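Local coordinates for protein immunoreactive 84kD antigen PG93 (Porphyromonas gingivalis, PDB 5M11) that serves as an essential bacterial-surface component of the type IX secretion system and binds calcium and zinc ions, at residues A[12-17]-A[654-660]; A[607-611]-A[622-626]. The contacts are given in a common frame with arbitrary orientation. Residue numbers count along the deposited sequence, not the author numbering.

Contact 1 of 2, residues A[12-17]-A[654-660]; sequences IWNTLL and DGLMTFQ. With CA (calcium ion), chain L.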
loop_
_atom_site.group_PDB
_atom_site.type_symbol
_atom_site.label_atom_id
_atom_site.label_comp_id
_atom_site.label_asym_id
_atom_site.label_seq_id
_atom_site.Cartn_x
_atom_site.Cartn_y
_atom_site.Cartn_z
ATOM N N ILE A 12 8.475 -12.851 -10.025
ATOM C CA ILE A 12 7.917 -13.367 -8.764
ATOM C C ILE A 12 7.151 -12.289 -7.922
ATOM O O ILE A 12 6.081 -12.614 -7.414
ATOM C CB ILE A 12 9.062 -14.064 -7.971
ATOM C CG1 ILE A 12 9.281 -15.482 -8.549
ATOM C CG2 ILE A 12 8.822 -14.110 -6.454
ATOM C CD1 ILE A 12 10.695 -16.121 -8.291
ATOM N N TRP A 13 7.679 -11.059 -7.769
ATOM C CA TRP A 13 7.012 -9.967 -7.033
ATOM C C TRP A 13 6.463 -8.941 -7.993
ATOM O O TRP A 13 7.131 -8.593 -8.974
ATOM C CB TRP A 13 7.968 -9.249 -6.058
ATOM C CG TRP A 13 8.418 -10.055 -4.875
ATOM C CD1 TRP A 13 9.475 -10.917 -4.826
ATOM C CD2 TRP A 13 7.858 -10.028 -3.546
ATOM N NE1 TRP A 13 9.598 -11.443 -3.558
ATOM C CE2 TRP A 13 8.624 -10.908 -2.751
ATOM C CE3 TRP A 13 6.795 -9.332 -2.947
ATOM C CZ2 TRP A 13 8.342 -11.132 -1.393
ATOM C CZ3 TRP A 13 6.526 -9.545 -1.601
ATOM C CH2 TRP A 13 7.288 -10.444 -0.843
ATOM N N ASN A 14 5.276 -8.410 -7.691
ATOM C CA ASN A 14 4.660 -7.345 -8.475
ATOM C C ASN A 14 3.826 -6.416 -7.575
ATOM O O ASN A 14 3.416 -6.832 -6.484
ATOM C CB ASN A 14 3.830 -7.909 -9.626
ATOM C CG ASN A 14 4.466 -7.619 -10.964
ATOM O OD1 ASN A 14 5.035 -8.510 -11.608
ATOM N ND2 ASN A 14 4.455 -6.345 -11.380
ATOM N N THR A 15 3.613 -5.148 -8.013
ATOM C CA THR A 15 2.817 -4.179 -7.254
ATOM C C THR A 15 1.579 -3.750 -8.050
ATOM O O THR A 15 1.657 -3.473 -9.260
ATOM C CB THR A 15 3.636 -2.966 -6.827
ATOM O OG1 THR A 15 4.155 -2.341 -7.985
ATOM C CG2 THR A 15 4.779 -3.318 -5.901
ATOM N N LEU A 16 0.437 -3.680 -7.342
ATOM C CA LEU A 16 -0.857 -3.297 -7.907
ATOM C C LEU A 16 -1.312 -1.959 -7.249
ATOM O O LEU A 16 -2.192 -1.892 -6.369
ATOM C CB LEU A 16 -1.856 -4.462 -7.722
ATOM C CG LEU A 16 -1.579 -5.739 -8.562
ATOM C CD1 LEU A 16 -2.248 -6.921 -7.974
ATOM C CD2 LEU A 16 -2.113 -5.595 -10.005
ATOM N N LEU A 17 -0.631 -0.893 -7.678
ATOM C CA LEU A 17 -0.768 0.455 -7.141
ATOM C C LEU A 17 -1.785 1.291 -7.908
ATOM O O LEU A 17 -2.036 1.040 -9.088
ATOM C CB LEU A 17 0.613 1.163 -7.095
ATOM C CG LEU A 17 1.618 0.556 -6.079
ATOM C CD1 LEU A 17 2.937 1.263 -6.100
ATOM C CD2 LEU A 17 1.067 0.560 -4.647
ATOM N N ASP A 654 1.133 0.328 2.643
ATOM C CA ASP A 654 1.548 1.145 1.506
ATOM C C ASP A 654 1.055 0.568 0.150
ATOM O O ASP A 654 1.633 0.872 -0.885
ATOM C CB ASP A 654 3.083 1.308 1.505
ATOM C CG ASP A 654 3.573 2.329 2.513
ATOM O OD1 ASP A 654 3.600 3.533 2.172
ATOM O OD2 ASP A 654 3.908 1.928 3.652
ATOM N N GLY A 655 -0.006 -0.238 0.160
ATOM C CA GLY A 655 -0.573 -0.779 -1.074
ATOM C C GLY A 655 -0.479 -2.269 -1.350
ATOM O O GLY A 655 0.155 -3.023 -0.612
ATOM N N LEU A 656 -1.092 -2.679 -2.466
ATOM C CA LEU A 656 -1.175 -4.056 -2.913
ATOM C C LEU A 656 0.065 -4.548 -3.662
ATOM O O LEU A 656 0.644 -3.869 -4.518
ATOM C CB LEU A 656 -2.417 -4.268 -3.794
ATOM C CG LEU A 656 -2.928 -5.708 -3.918
ATOM C CD1 LEU A 656 -3.415 -6.230 -2.586
ATOM C CD2 LEU A 656 -4.011 -5.803 -4.965
ATOM N N MET A 657 0.402 -5.800 -3.355
ATOM C CA MET A 657 1.514 -6.578 -3.887
ATOM C C MET A 657 1.060 -8.000 -4.175
ATOM O O MET A 657 0.050 -8.445 -3.617
ATOM C CB MET A 657 2.650 -6.622 -2.868
ATOM C CG MET A 657 3.420 -5.380 -2.776
ATOM S SD MET A 657 4.996 -5.751 -2.003
ATOM C CE MET A 657 5.992 -5.975 -3.453
ATOM N N THR A 658 1.818 -8.716 -5.035
ATOM C CA THR A 658 1.576 -10.127 -5.359
ATOM C C THR A 658 2.883 -10.875 -5.419
ATOM O O THR A 658 3.817 -10.435 -6.098
ATOM C CB THR A 658 0.790 -10.361 -6.666
ATOM O OG1 THR A 658 1.556 -9.939 -7.796
ATOM C CG2 THR A 658 -0.561 -9.749 -6.654
ATOM N N PHE A 659 2.910 -12.034 -4.753
ATOM C CA PHE A 659 4.048 -12.937 -4.707
ATOM C C PHE A 659 3.632 -14.284 -5.289
ATOM O O PHE A 659 2.588 -14.825 -4.905
ATOM C CB PHE A 659 4.551 -13.066 -3.259
ATOM C CG PHE A 659 5.612 -14.112 -3.048
ATOM C CD1 PHE A 659 6.943 -13.844 -3.345
ATOM C CD2 PHE A 659 5.282 -15.368 -2.555
ATOM C CE1 PHE A 659 7.922 -14.811 -3.159
ATOM C CE2 PHE A 659 6.261 -16.342 -2.384
ATOM C CZ PHE A 659 7.575 -16.056 -2.694
ATOM N N GLN A 660 4.435 -14.815 -6.244
ATOM C CA GLN A 660 4.148 -16.120 -6.863
ATOM C C GLN A 660 4.631 -17.180 -5.918
ATOM O O GLN A 660 5.845 -17.330 -5.728
ATOM C CB GLN A 660 4.776 -16.252 -8.266
ATOM C CG GLN A 660 4.644 -17.651 -8.901
ATOM C CD GLN A 660 3.229 -18.168 -9.039
ATOM O OE1 GLN A 660 2.800 -19.075 -8.307
ATOM N NE2 GLN A 660 2.500 -17.654 -10.026
HETATM CA CA CA L . 5.879 3.100 4.363
#
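This is an antiparallel strand pairing that closes a β-propeller. Strand 13-16, from the start of the chain, adds the outermost strand to a blade whose other three strands come from 636-660, more than 600 residues later. Such N-terminal closure of the last blade is the "velcro" of propellers, here closing the second propeller of the chain: a complete seven-bladed propeller and the first six blades of this one come between the two strands. The two strands run at 154°. Asn14 and Thr658 form a hydrogen-bonded pair: Asn14 N to Thr658 O is 3.0 Å and Thr658 N to Asn14 O is 2.9 Å. The ladder is extended by Gln660 N to Ile12 O at 3.0 Å and by Leu16 N to Leu656 O at 2.8 Å.

Trp13, Thr15, Met657 and Phe659 share one face. Phe659 CB sits over the six-membered ring of Trp13, 4.3 Å from its centroid, a CH-pi contact, while Met657 brings its sulfur beside the same ring as a Met-aromatic contact, with Met657 CE 3.5 Å from Trp13 CE3. On the other face Leu16 CD1 meets Leu656 CD2 at 3.7 Å and Thr658 CG2 at 3.5 Å. At Gly655, with phi 113°, a β-carbon would collide with Leu17 CD2. Just before it, Asp654 OD2 binds the calcium ion at 2.4 Å.

Thr15 OG1 is hydrogen-bonded to Asp55. On its inner side strand 655-660 pairs with 647-652, through Met657 with Ile650 and Phe659 with Leu648, and the Trp13 face packs against Phe624 of the neighbouring blade.

Contact 2 of 2, residues A[607-611]-A[622-626]; sequences GTGLY and AQFTV
Two main-chain hydrogen bonds pair Leu610 with Phe624: Leu610 N to Phe624 O at 2.8 Å, almost straight at 175°, and Phe624 N to Leu610 O, also 2.8 Å. A third bond comes from a side chain: Gln623, extended with chi1 and chi2 both t, gives its NE2 to Thr608 O at 2.8 Å, tying the outer strand to the turn that precedes the inner one. Gln623 NE2 also lies 3.0 Å from Tyr611 OH, but at an angle too poor for a hydrogen bond.

The register is antiparallel, with Gly609 opposite Thr625, Leu610 opposite Phe624 (CA-CA 5.1 Å) and Tyr611 opposite Gln623 (CA-CA 4.4 Å, a non-hydrogen-bonded pair). This is the hairpin of strands 610-613 and 620-624, the third and outermost strands of a four-stranded β-propeller blade. Gly609 enters it at phi 82°, psi -152°, where a β-carbon would clash with Phe624 O and Thr625 CG2; its CA stands 3.3 Å from Phe624 O.

On the face shared by Tyr611 and Gln623, the Tyr611 ring (chi1 m) lies over Gln623 CG, 3.8 Å from the ring centroid, a CH-pi contact. On the other face Leu610 (chi1 t, chi2 p) and Phe624 (chi1 m) touch, CD2 of Leu610 to CD2 of Phe624 at 3.8 Å. Trp602 packs on both of these side chains from strand 601-606, while Leu610 also reaches Ile636 and Leu639 of the next blade.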
loop_
_atom_site.group_PDB
_atom_site.type_symbol
_atom_site.label_atom_id
_atom_site.label_comp_id
_atom_site.label_asym_id
_atom_site.label_seq_id
_atom_site.Cartn_x
_atom_site.Cartn_y
_atom_site.Cartn_z
ATOM N N GLY A 607 4.354 -4.943 11.532
ATOM C CA GLY A 607 5.729 -4.517 11.783
ATOM C C GLY A 607 6.901 -5.463 11.592
ATOM O O GLY A 607 8.041 -5.035 11.791
ATOM N N THR A 608 6.683 -6.742 11.260
ATOM C CA THR A 608 7.836 -7.659 11.112
ATOM C C THR A 608 7.810 -8.434 9.752
ATOM O O THR A 608 8.499 -9.450 9.588
ATOM C CB THR A 608 7.958 -8.628 12.319
ATOM O OG1 THR A 608 6.815 -9.484 12.383
ATOM C CG2 THR A 608 8.165 -7.908 13.648
ATOM N N GLY A 609 7.042 -7.925 8.799
ATOM C CA GLY A 609 6.947 -8.498 7.466
ATOM C C GLY A 609 5.998 -9.665 7.325
ATOM O O GLY A 609 4.998 -9.763 8.041
ATOM N N LEU A 610 6.310 -10.536 6.350
ATOM C CA LEU A 610 5.546 -11.719 5.968
ATOM C C LEU A 610 6.320 -12.990 6.288
ATOM O O LEU A 610 7.502 -13.091 5.985
ATOM C CB LEU A 610 5.225 -11.651 4.446
ATOM C CG LEU A 610 4.369 -12.778 3.826
ATOM C CD1 LEU A 610 2.913 -12.571 4.106
ATOM C CD2 LEU A 610 4.595 -12.873 2.327
ATOM N N TYR A 611 5.625 -13.981 6.841
ATOM C CA TYR A 611 6.210 -15.277 7.176
ATOM C C TYR A 611 5.506 -16.406 6.465
ATOM O O TYR A 611 4.301 -16.334 6.238
ATOM C CB TYR A 611 6.116 -15.535 8.686
ATOM C CG TYR A 611 6.961 -14.619 9.536
ATOM C CD1 TYR A 611 8.261 -14.963 9.884
ATOM C CD2 TYR A 611 6.431 -13.444 10.065
ATOM C CE1 TYR A 611 9.023 -14.153 10.717
ATOM C CE2 TYR A 611 7.190 -12.618 10.886
ATOM C CZ TYR A 611 8.496 -12.964 11.192
ATOM O OH TYR A 611 9.266 -12.136 11.973
ATOM N N ALA A 622 10.219 -19.360 5.402
ATOM C CA ALA A 622 10.663 -18.116 4.761
ATOM C C ALA A 622 10.058 -16.885 5.457
ATOM O O ALA A 622 8.998 -16.984 6.082
ATOM C CB ALA A 622 10.295 -18.106 3.274
ATOM N N GLN A 623 10.740 -15.729 5.330
ATOM C CA GLN A 623 10.304 -14.428 5.832
ATOM C C GLN A 623 10.769 -13.300 4.880
ATOM O O GLN A 623 11.955 -13.217 4.524
ATOM C CB GLN A 623 10.769 -14.165 7.263
ATOM C CG GLN A 623 10.326 -12.796 7.767
ATOM C CD GLN A 623 11.167 -12.214 8.874
ATOM O OE1 GLN A 623 12.271 -12.680 9.209
ATOM N NE2 GLN A 623 10.657 -11.154 9.459
ATOM N N PHE A 624 9.806 -12.437 4.482
ATOM C CA PHE A 624 9.996 -11.298 3.585
ATOM C C PHE A 624 9.677 -10.014 4.310
ATOM O O PHE A 624 8.666 -9.919 5.001
ATOM C CB PHE A 624 9.144 -11.424 2.310
ATOM C CG PHE A 624 9.189 -12.804 1.701
ATOM C CD1 PHE A 624 10.202 -13.159 0.817
ATOM C CD2 PHE A 624 8.257 -13.773 2.063
ATOM C CE1 PHE A 624 10.267 -14.450 0.286
ATOM C CE2 PHE A 624 8.328 -15.065 1.540
ATOM C CZ PHE A 624 9.331 -15.397 0.654
ATOM N N THR A 625 10.593 -9.049 4.192
ATOM C CA THR A 625 10.551 -7.710 4.772
ATOM C C THR A 625 10.943 -6.683 3.708
ATOM O O THR A 625 11.291 -7.052 2.582
ATOM C CB THR A 625 11.486 -7.616 5.973
ATOM O OG1 THR A 625 12.790 -7.987 5.547
ATOM C CG2 THR A 625 11.036 -8.460 7.147
ATOM N N VAL A 626 10.924 -5.397 4.073
ATOM C CA VAL A 626 11.319 -4.337 3.156
ATOM C C VAL A 626 12.822 -4.443 2.896
ATOM O O VAL A 626 13.288 -4.162 1.786
ATOM C CB VAL A 626 10.935 -2.925 3.668
ATOM C CG1 VAL A 626 11.009 -1.914 2.534
ATOM C CG2 VAL A 626 9.541 -2.913 4.288
#

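How the contacts relate
Contacts 1 and 2 occupy the same place in adjacent propeller blades: each pairs the third strand with the outermost one. They differ in how the chain gets there. Contact 2 is a local hairpin, its segments 11 residues apart, whereas contact 1 brings in a strand from near the N-terminus, 637 residues before its partner, and buries about twice the surface, 661 against 321 Å². Both are partly buried. Contact 1 uses aromatic and sulfur packing beside its ladder and carries a calcium ligand; contact 2 adds a glutamine side-chain bond. They meet where Phe624 CD1 is 3.5 Å from Trp13 CZ2, edge-to-face, and Phe624 CZ is 3.8 Å from Phe659 CZ.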